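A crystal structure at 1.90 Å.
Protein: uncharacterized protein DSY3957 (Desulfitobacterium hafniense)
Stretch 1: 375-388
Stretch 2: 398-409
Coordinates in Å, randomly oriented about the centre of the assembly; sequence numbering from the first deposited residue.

Stretch 1 (375-388) GRNLLKSECINYMN
Stretch 2 (398-409) NFDGQTDLTVQS

A helix can be fastened to a neighbouring strand without one direct hydrogen bond between them, provided that apolar side chains fill the gap and water serves the polar groups at its margin. Residues 375-388 of DSY3957 are helical throughout, with phi/psi near -65/-40 and regular i to i+4 backbone bonds. Stretch 2 opens as a loop and becomes a strand at 405-408, running nearly antiparallel to the helix (157° between directions, axes 8.0 Å apart at closest approach). The register pairs Arg376 with Val407 (CA to CA 6.0 Å), Ile384 with Gly401 (5.7 Å) and Asn388 with Phe399 (7.2 Å); 648 Å² is buried in all.

The contact begins with Arg376, whose CB points toward the strand and lies 3.5 Å from Val407 CG1. Its m, t, m chain then extends along the strand, bringing NH1 to 3.1 Å from Ser409 CB. One turn on, Lys380 is fully extended, t at all four chi angles. Its CB packs 3.6 Å from Val407 CG2, its CE comes 3.1 Å from Leu405 O, and its ammonium reaches two waters: NZ donates to water 1 at 3.0 Å, which also accepts from Val407 N at 2.8 Å, and to water 2 at 2.7 Å, which gives a weak bond to Leu405 O at 3.5 Å. A long aliphatic stem with a charged tip thus suits the margin.

Alternation in the strand turns Leu405 and Val407 toward the helix and Thr406 away. Leu405 (t, t; phi/psi -158/128) places CD1 3.5 Å from Cys383 CB, and the small cysteine (m) is buried at this point. The CA-to-CB bond of Ile384 (m, m) points sideways to stretch 2, but the end of the side chain comes nearer, and its CD1 reaches Leu405 CB at 3.4 Å, Phe399 CZ at 3.6 Å and Gly401 O at 3.6 Å. Glycine fits at 401 (phi/psi -58/-16): an ideal CB there would lie 2.9 Å from Ile384 CG2, a clash.

Met387, a selenomethionine in m, m, m, covers one face of the buried Phe399 ring. Its CB stands 3.5 Å from the ring centroid, 18° off the normal, in a CH-pi contact, while its CG lies 4.0 Å from Leu405 CD1. Phe399 (chi1 176°, chi2 73°; phi/psi -93/121) meets Ile384 CD1 at its edge, as it does Asn388 OD1, 3.4 Å from Phe399 CD2. Asn388 (chi1 -76°, chi2 -37°) closes the contact through water 3, which donates to Asn388 OD1 at 2.9 Å and Phe399 O at 3.3 Å and accepts from Gly401 N at 2.8 Å.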

ATOM      1  N   GLY A 375      34.759  -7.700  17.096  1.00 28.06           N
ATOM      2  CA  GLY A 375      33.749  -7.285  16.144  1.00 31.91           C
ATOM      3  C   GLY A 375      32.557  -8.224  16.192  1.00 26.37           C
ATOM      4  O   GLY A 375      31.415  -7.772  16.231  1.00 31.31           O
ATOM      5  N   ARG A 376      32.821  -9.528  16.202  1.00 26.42           N
ATOM      6  CA  ARG A 376      31.761 -10.536  16.242  1.00 29.99           C
ATOM      7  C   ARG A 376      30.987 -10.505  17.557  1.00 31.04           C
ATOM      8  O   ARG A 376      29.776 -10.739  17.583  1.00 27.63           O
ATOM      9  CB  ARG A 376      32.352 -11.932  16.015  1.00 29.73           C
ATOM     10  CG  ARG A 376      32.807 -12.187  14.578  1.00 36.03           C
ATOM     11  CD  ARG A 376      33.630 -13.463  14.453  1.00 37.64           C
ATOM     12  NE  ARG A 376      34.922 -13.336  15.126  1.00 57.54           N
ATOM     13  CZ  ARG A 376      35.861 -14.277  15.146  1.00 53.96           C
ATOM     14  NH1 ARG A 376      35.666 -15.434  14.528  1.00 67.90           N
ATOM     15  NH2 ARG A 376      37.003 -14.059  15.786  1.00 46.36           N
ATOM     16  N   ASN A 377      31.692 -10.222  18.648  1.00 25.73           N
ATOM     17  CA  ASN A 377      31.066 -10.146  19.961  1.00 30.81           C
ATOM     18  C   ASN A 377      30.076  -8.991  20.016  1.00 26.94           C
ATOM     19  O   ASN A 377      28.976  -9.127  20.548  1.00 29.35           O
ATOM     20  CB  ASN A 377      32.134  -9.966  21.045  1.00 28.50           C
ATOM     21  CG  ASN A 377      32.826 -11.267  21.408  1.00 34.94           C
ATOM     22  OD1 ASN A 377      33.803 -11.274  22.162  1.00 34.19           O
ATOM     23  ND2 ASN A 377      32.318 -12.377  20.882  1.00 21.95           N
ATOM     24  N   LEU A 378      30.471  -7.852  19.456  1.00 30.83           N
ATOM     25  CA  LEU A 378      29.617  -6.672  19.455  1.00 34.70           C
ATOM     26  C   LEU A 378      28.358  -6.890  18.622  1.00 33.98           C
ATOM     27  O   LEU A 378      27.267  -6.448  18.994  1.00 30.71           O
ATOM     28  CB  LEU A 378      30.394  -5.467  18.921  1.00 35.45           C
ATOM     29  CG  LEU A 378      29.704  -4.105  19.027  1.00 40.10           C
ATOM     30  CD1 LEU A 378      29.298  -3.826  20.470  1.00 36.91           C
ATOM     31  CD2 LEU A 378      30.647  -3.033  18.519  1.00 32.08           C
ATOM     32  N   LEU A 379      28.518  -7.571  17.494  1.00 29.76           N
ATOM     33  CA  LEU A 379      27.399  -7.858  16.610  1.00 32.24           C
ATOM     34  C   LEU A 379      26.447  -8.810  17.332  1.00 33.28           C
ATOM     35  O   LEU A 379      25.225  -8.667  17.261  1.00 34.06           O
ATOM     36  CB  LEU A 379      27.915  -8.506  15.326  1.00 38.04           C
ATOM     37  CG  LEU A 379      27.119  -8.241  14.048  1.00 49.26           C
ATOM     38  CD1 LEU A 379      27.827  -8.896  12.874  1.00 54.97           C
ATOM     39  CD2 LEU A 379      25.709  -8.778  14.196  1.00 57.95           C
ATOM     40  N   LYS A 380      27.026  -9.780  18.029  1.00 30.68           N
ATOM     41  CA  LYS A 380      26.258 -10.763  18.777  1.00 30.91           C
ATOM     42  C   LYS A 380      25.429 -10.083  19.861  1.00 33.35           C
ATOM     43  O   LYS A 380      24.261 -10.420  20.075  1.00 27.37           O
ATOM     44  CB  LYS A 380      27.204 -11.784  19.414  1.00 34.75           C
ATOM     45  CG  LYS A 380      26.521 -12.837  20.271  1.00 33.62           C
ATOM     46  CD  LYS A 380      27.535 -13.838  20.801  1.00 36.76           C
ATOM     47  CE  LYS A 380      26.867 -14.939  21.601  1.00 33.02           C
ATOM     48  NZ  LYS A 380      27.854 -15.950  22.069  1.00 38.12           N
ATOM     49  N   SER A 381      26.042  -9.122  20.544  1.00 28.89           N
ATOM     50  CA  SER A 381      25.370  -8.389  21.610  1.00 30.36           C
ATOM     51  C   SER A 381      24.192  -7.584  21.074  1.00 28.35           C
ATOM     52  O   SER A 381      23.128  -7.537  21.693  1.00 26.23           O
ATOM     53  CB  SER A 381      26.356  -7.445  22.306  1.00 34.16           C
ATOM     54  OG  SER A 381      25.691  -6.617  23.247  1.00 43.25           O
ATOM     55  N   GLU A 382      24.379  -6.947  19.924  1.00 26.39           N
ATOM     56  CA  GLU A 382      23.309  -6.148  19.347  1.00 30.99           C
ATOM     57  C   GLU A 382      22.135  -7.013  18.894  1.00 30.72           C
ATOM     58  O   GLU A 382      20.981  -6.592  18.977  1.00 24.27           O
ATOM     59  CB  GLU A 382      23.839  -5.310  18.182  1.00 29.69           C
ATOM     60  CG  GLU A 382      24.854  -4.258  18.615  1.00 46.08           C
ATOM     61  CD  GLU A 382      24.302  -3.305  19.668  1.00 55.43           C
ATOM     62  OE1 GLU A 382      23.379  -2.526  19.343  1.00 53.79           O
ATOM     63  OE2 GLU A 382      24.789  -3.341  20.821  1.00 48.90           O
ATOM     64  N   CYS A 383      22.427  -8.221  18.425  1.00 27.21           N
ATOM     65  CA  CYS A 383      21.371  -9.121  17.980  1.00 32.57           C
ATOM     66  C   CYS A 383      20.603  -9.669  19.174  1.00 29.93           C
ATOM     67  O   CYS A 383      19.380  -9.798  19.134  1.00 26.77           O
ATOM     68  CB  CYS A 383      21.964 -10.261  17.153  1.00 33.05           C
ATOM     69  SG  CYS A 383      22.618  -9.687  15.568  1.00 39.99           S
ATOM     70  N   ILE A 384      21.330  -9.993  20.238  1.00 24.99           N
ATOM     71  CA  ILE A 384      20.701 -10.504  21.443  1.00 23.26           C
ATOM     72  C   ILE A 384      19.743  -9.448  21.969  1.00 27.67           C
ATOM     73  O   ILE A 384      18.596  -9.748  22.303  1.00 28.30           O
ATOM     74  CB  ILE A 384      21.751 -10.825  22.519  1.00 24.05           C
ATOM     75  CG1 ILE A 384      22.601 -12.011  22.063  1.00 29.77           C
ATOM     76  CG2 ILE A 384      21.075 -11.127  23.848  1.00 30.36           C
ATOM     77  CD1 ILE A 384      21.820 -13.286  21.881  1.00 44.55           C
ATOM     78  N   ASN A 385      20.207  -8.206  22.035  1.00 27.75           N
ATOM     79  CA  ASN A 385      19.356  -7.129  22.519  1.00 29.23           C
ATOM     80  C   ASN A 385      18.122  -7.001  21.643  1.00 31.37           C
ATOM     81  O   ASN A 385      17.025  -6.744  22.139  1.00 28.75           O
ATOM     82  CB  ASN A 385      20.118  -5.810  22.536  1.00 31.40           C
ATOM     83  CG  ASN A 385      21.242  -5.812  23.550  1.00 39.73           C
ATOM     84  OD1 ASN A 385      21.085  -6.328  24.659  1.00 38.56           O
ATOM     85  ND2 ASN A 385      22.376  -5.230  23.183  1.00 46.19           N
ATOM     86  N   TYR A 386      18.308  -7.184  20.338  1.00 25.12           N
ATOM     87  CA  TYR A 386      17.199  -7.096  19.398  1.00 28.78           C
ATOM     88  C   TYR A 386      16.198  -8.212  19.680  1.00 23.84           C
ATOM     89  O   TYR A 386      14.993  -7.973  19.760  1.00 27.43           O
ATOM     90  CB  TYR A 386      17.702  -7.230  17.957  1.00 28.88           C
ATOM     91  CG  TYR A 386      16.588  -7.269  16.931  1.00 24.36           C
ATOM     92  CD1 TYR A 386      16.080  -6.094  16.374  1.00 27.31           C
ATOM     93  CD2 TYR A 386      16.014  -8.481  16.547  1.00 23.21           C
ATOM     94  CE1 TYR A 386      15.027  -6.129  15.459  1.00 25.35           C
ATOM     95  CE2 TYR A 386      14.963  -8.527  15.638  1.00 19.98           C
ATOM     96  CZ  TYR A 386      14.473  -7.353  15.099  1.00 20.17           C
ATOM     97  OH  TYR A 386      13.422  -7.400  14.208  1.00 25.11           O
HETATM   98  N   MSE A 387      16.701  -9.432  19.825  1.00 22.35           N
HETATM   99  CA  MSE A 387      15.829 -10.564  20.083  1.00 20.69           C
HETATM  100  C   MSE A 387      15.103 -10.405  21.413  1.00 27.03           C
HETATM  101  O   MSE A 387      13.940 -10.790  21.539  1.00 21.37           O
HETATM  102  CB  MSE A 387      16.628 -11.865  20.055  1.00 25.33           C
HETATM  103  CG  MSE A 387      17.231 -12.187  18.689  1.00 26.37           C
HETATM  104 SE   MSE A 387      15.883 -12.414  17.286  1.00 36.99          SE
HETATM  105  CE  MSE A 387      15.214 -14.144  17.815  1.00 24.59           C
ATOM    106  N   ASN A 388      15.778  -9.831  22.406  1.00 24.79           N
ATOM    107  CA  ASN A 388      15.145  -9.626  23.703  1.00 29.29           C
ATOM    108  C   ASN A 388      13.992  -8.638  23.573  1.00 27.44           C
ATOM    109  O   ASN A 388      12.977  -8.764  24.257  1.00 28.52           O
ATOM    110  CB  ASN A 388      16.162  -9.129  24.736  1.00 25.74           C
ATOM    111  CG  ASN A 388      17.064 -10.240  25.235  1.00 27.75           C
ATOM    112  OD1 ASN A 388      16.623 -11.379  25.405  1.00 27.89           O
ATOM    113  ND2 ASN A 388      18.327  -9.916  25.486  1.00 31.19           N
ATOM    114  N   ASN A 398      10.502 -17.857  24.749  1.00 29.54           N
ATOM    115  CA  ASN A 398      11.542 -18.809  25.099  1.00 35.39           C
ATOM    116  C   ASN A 398      12.894 -18.474  24.473  1.00 25.55           C
ATOM    117  O   ASN A 398      13.631 -19.371  24.065  1.00 32.26           O
ATOM    118  CB  ASN A 398      11.122 -20.221  24.679  1.00 37.03           C
ATOM    119  CG  ASN A 398       9.744 -20.599  25.195  1.00 49.98           C
ATOM    120  OD1 ASN A 398       9.392 -20.301  26.340  1.00 49.89           O
ATOM    121  ND2 ASN A 398       8.960 -21.269  24.355  1.00 52.56           N
ATOM    122  N   PHE A 399      13.220 -17.189  24.388  1.00 24.31           N
ATOM    123  CA  PHE A 399      14.505 -16.797  23.828  1.00 22.12           C
ATOM    124  C   PHE A 399      15.525 -16.660  24.949  1.00 27.29           C
ATOM    125  O   PHE A 399      15.343 -15.857  25.864  1.00 28.11           O
ATOM    126  CB  PHE A 399      14.420 -15.465  23.086  1.00 21.56           C
ATOM    127  CG  PHE A 399      15.750 -14.987  22.581  1.00 23.47           C
ATOM    128  CD1 PHE A 399      16.353 -15.609  21.491  1.00 24.07           C
ATOM    129  CD2 PHE A 399      16.433 -13.966  23.236  1.00 24.13           C
ATOM    130  CE1 PHE A 399      17.621 -15.222  21.058  1.00 29.99           C
ATOM    131  CE2 PHE A 399      17.702 -13.569  22.816  1.00 27.22           C
ATOM    132  CZ  PHE A 399      18.298 -14.201  21.723  1.00 29.55           C
ATOM    133  N   ASP A 400      16.597 -17.441  24.866  1.00 25.92           N
ATOM    134  CA  ASP A 400      17.659 -17.409  25.869  1.00 28.02           C
ATOM    135  C   ASP A 400      18.934 -16.882  25.213  1.00 19.66           C
ATOM    136  O   ASP A 400      19.623 -17.615  24.505  1.00 24.94           O
ATOM    137  CB  ASP A 400      17.913 -18.818  26.415  1.00 28.18           C
ATOM    138  CG  ASP A 400      18.742 -18.812  27.687  1.00 40.05           C
ATOM    139  OD1 ASP A 400      19.560 -17.883  27.867  1.00 36.69           O
ATOM    140  OD2 ASP A 400      18.581 -19.744  28.500  1.00 40.18           O
ATOM    141  N   GLY A 401      19.236 -15.610  25.452  1.00 23.43           N
ATOM    142  CA  GLY A 401      20.421 -15.001  24.875  1.00 26.62           C
ATOM    143  C   GLY A 401      21.709 -15.713  25.237  1.00 32.76           C
ATOM    144  O   GLY A 401      22.747 -15.506  24.604  1.00 30.45           O
ATOM    145  N   GLN A 402      21.653 -16.562  26.255  1.00 32.54           N
ATOM    146  CA  GLN A 402      22.837 -17.290  26.678  1.00 36.74           C
ATOM    147  C   GLN A 402      23.133 -18.515  25.828  1.00 36.56           C
ATOM    148  O   GLN A 402      24.134 -19.190  26.047  1.00 37.19           O
ATOM    149  CB  GLN A 402      22.707 -17.706  28.143  1.00 35.51           C
ATOM    150  CG  GLN A 402      22.952 -16.566  29.106  1.00 36.42           C
ATOM    151  CD  GLN A 402      23.029 -17.029  30.539  1.00 42.17           C
ATOM    152  OE1 GLN A 402      23.567 -18.098  30.830  1.00 36.59           O
ATOM    153  NE2 GLN A 402      22.508 -16.219  31.449  1.00 49.77           N
ATOM    154  N   THR A 403      22.279 -18.805  24.853  1.00 30.66           N
ATOM    155  CA  THR A 403      22.516 -19.973  24.018  1.00 32.81           C
ATOM    156  C   THR A 403      21.801 -19.974  22.672  1.00 30.60           C
ATOM    157  O   THR A 403      22.155 -20.743  21.779  1.00 33.34           O
ATOM    158  CB  THR A 403      22.123 -21.260  24.768  1.00 37.95           C
ATOM    159  OG1 THR A 403      22.273 -22.388  23.896  1.00 57.11           O
ATOM    160  CG2 THR A 403      20.679 -21.180  25.243  1.00 33.51           C
ATOM    161  N   ASP A 404      20.810 -19.106  22.520  1.00 31.11           N
ATOM    162  CA  ASP A 404      20.031 -19.059  21.287  1.00 29.48           C
ATOM    163  C   ASP A 404      20.588 -18.218  20.143  1.00 28.99           C
ATOM    164  O   ASP A 404      19.914 -18.033  19.129  1.00 27.78           O
ATOM    165  CB  ASP A 404      18.602 -18.623  21.616  1.00 21.32           C
ATOM    166  CG  ASP A 404      17.849 -19.676  22.408  1.00 30.06           C
ATOM    167  OD1 ASP A 404      16.713 -19.408  22.849  1.00 32.91           O
ATOM    168  OD2 ASP A 404      18.396 -20.783  22.585  1.00 39.64           O
ATOM    169  N   LEU A 405      21.812 -17.719  20.289  1.00 29.61           N
ATOM    170  CA  LEU A 405      22.412 -16.908  19.234  1.00 27.79           C
ATOM    171  C   LEU A 405      23.934 -16.881  19.340  1.00 38.89           C
ATOM    172  O   LEU A 405      24.488 -16.585  20.399  1.00 29.60           O
ATOM    173  CB  LEU A 405      21.854 -15.486  19.291  1.00 24.01           C
ATOM    174  CG  LEU A 405      22.053 -14.576  18.077  1.00 24.08           C
ATOM    175  CD1 LEU A 405      20.973 -13.509  18.077  1.00 30.72           C
ATOM    176  CD2 LEU A 405      23.442 -13.944  18.097  1.00 24.96           C
ATOM    177  N   THR A 406      24.600 -17.198  18.233  1.00 35.19           N
ATOM    178  CA  THR A 406      26.057 -17.223  18.185  1.00 36.51           C
ATOM    179  C   THR A 406      26.568 -16.549  16.915  1.00 40.77           C
ATOM    180  O   THR A 406      25.812 -16.350  15.962  1.00 35.17           O
ATOM    181  CB  THR A 406      26.584 -18.670  18.221  1.00 42.12           C
ATOM    182  OG1 THR A 406      26.061 -19.401  17.103  1.00 42.67           O
ATOM    183  CG2 THR A 406      26.159 -19.361  19.512  1.00 41.47           C
ATOM    184  N   VAL A 407      27.853 -16.203  16.910  1.00 36.38           N
ATOM    185  CA  VAL A 407      28.481 -15.546  15.768  1.00 39.35           C
ATOM    186  C   VAL A 407      29.878 -16.105  15.515  1.00 46.20           C
ATOM    187  O   VAL A 407      30.766 -15.965  16.354  1.00 48.36           O
ATOM    188  CB  VAL A 407      28.605 -14.022  15.998  1.00 39.28           C
ATOM    189  CG1 VAL A 407      29.348 -13.377  14.839  1.00 32.24           C
ATOM    190  CG2 VAL A 407      27.221 -13.405  16.148  1.00 38.69           C
ATOM    191  N   GLN A 408      30.065 -16.739  14.358  1.00 45.69           N
ATOM    192  CA  GLN A 408      31.355 -17.316  13.986  1.00 45.77           C
ATOM    193  C   GLN A 408      31.911 -16.661  12.724  1.00 47.00           C
ATOM    194  O   GLN A 408      31.183 -16.000  11.980  1.00 42.23           O
ATOM    195  CB  GLN A 408      31.233 -18.826  13.740  1.00 45.49           C
ATOM    196  CG  GLN A 408      31.088 -19.684  14.994  1.00 50.20           C
ATOM    197  CD  GLN A 408      29.643 -19.933  15.384  1.00 54.50           C
ATOM    198  OE1 GLN A 408      29.369 -20.584  16.396  1.00 60.65           O
ATOM    199  NE2 GLN A 408      28.709 -19.421  14.582  1.00 62.19           N
ATOM    200  N   SER A 409      33.206 -16.853  12.486  1.00 46.03           N
ATOM    201  CA  SER A 409      33.864 -16.296  11.309  1.00 50.08           C
ATOM    202  C   SER A 409      33.547 -17.139  10.079  1.00 44.81           C
ATOM    203  O   SER A 409      33.523 -18.368  10.151  1.00 42.89           O
ATOM    204  CB  SER A 409      35.379 -16.252  11.520  1.00 56.37           C
ATOM    205  OG  SER A 409      36.048 -15.881  10.324  1.00 65.24           O
TER
HETATM  206  O   HOH W   1      29.012 -16.622  19.400  1.00 36.23           O
HETATM  207  O   HOH W   2      26.316 -18.014  22.961  1.00 40.94           O
HETATM  208  O   HOH W   3      17.671 -13.738  26.754  1.00 39.12           O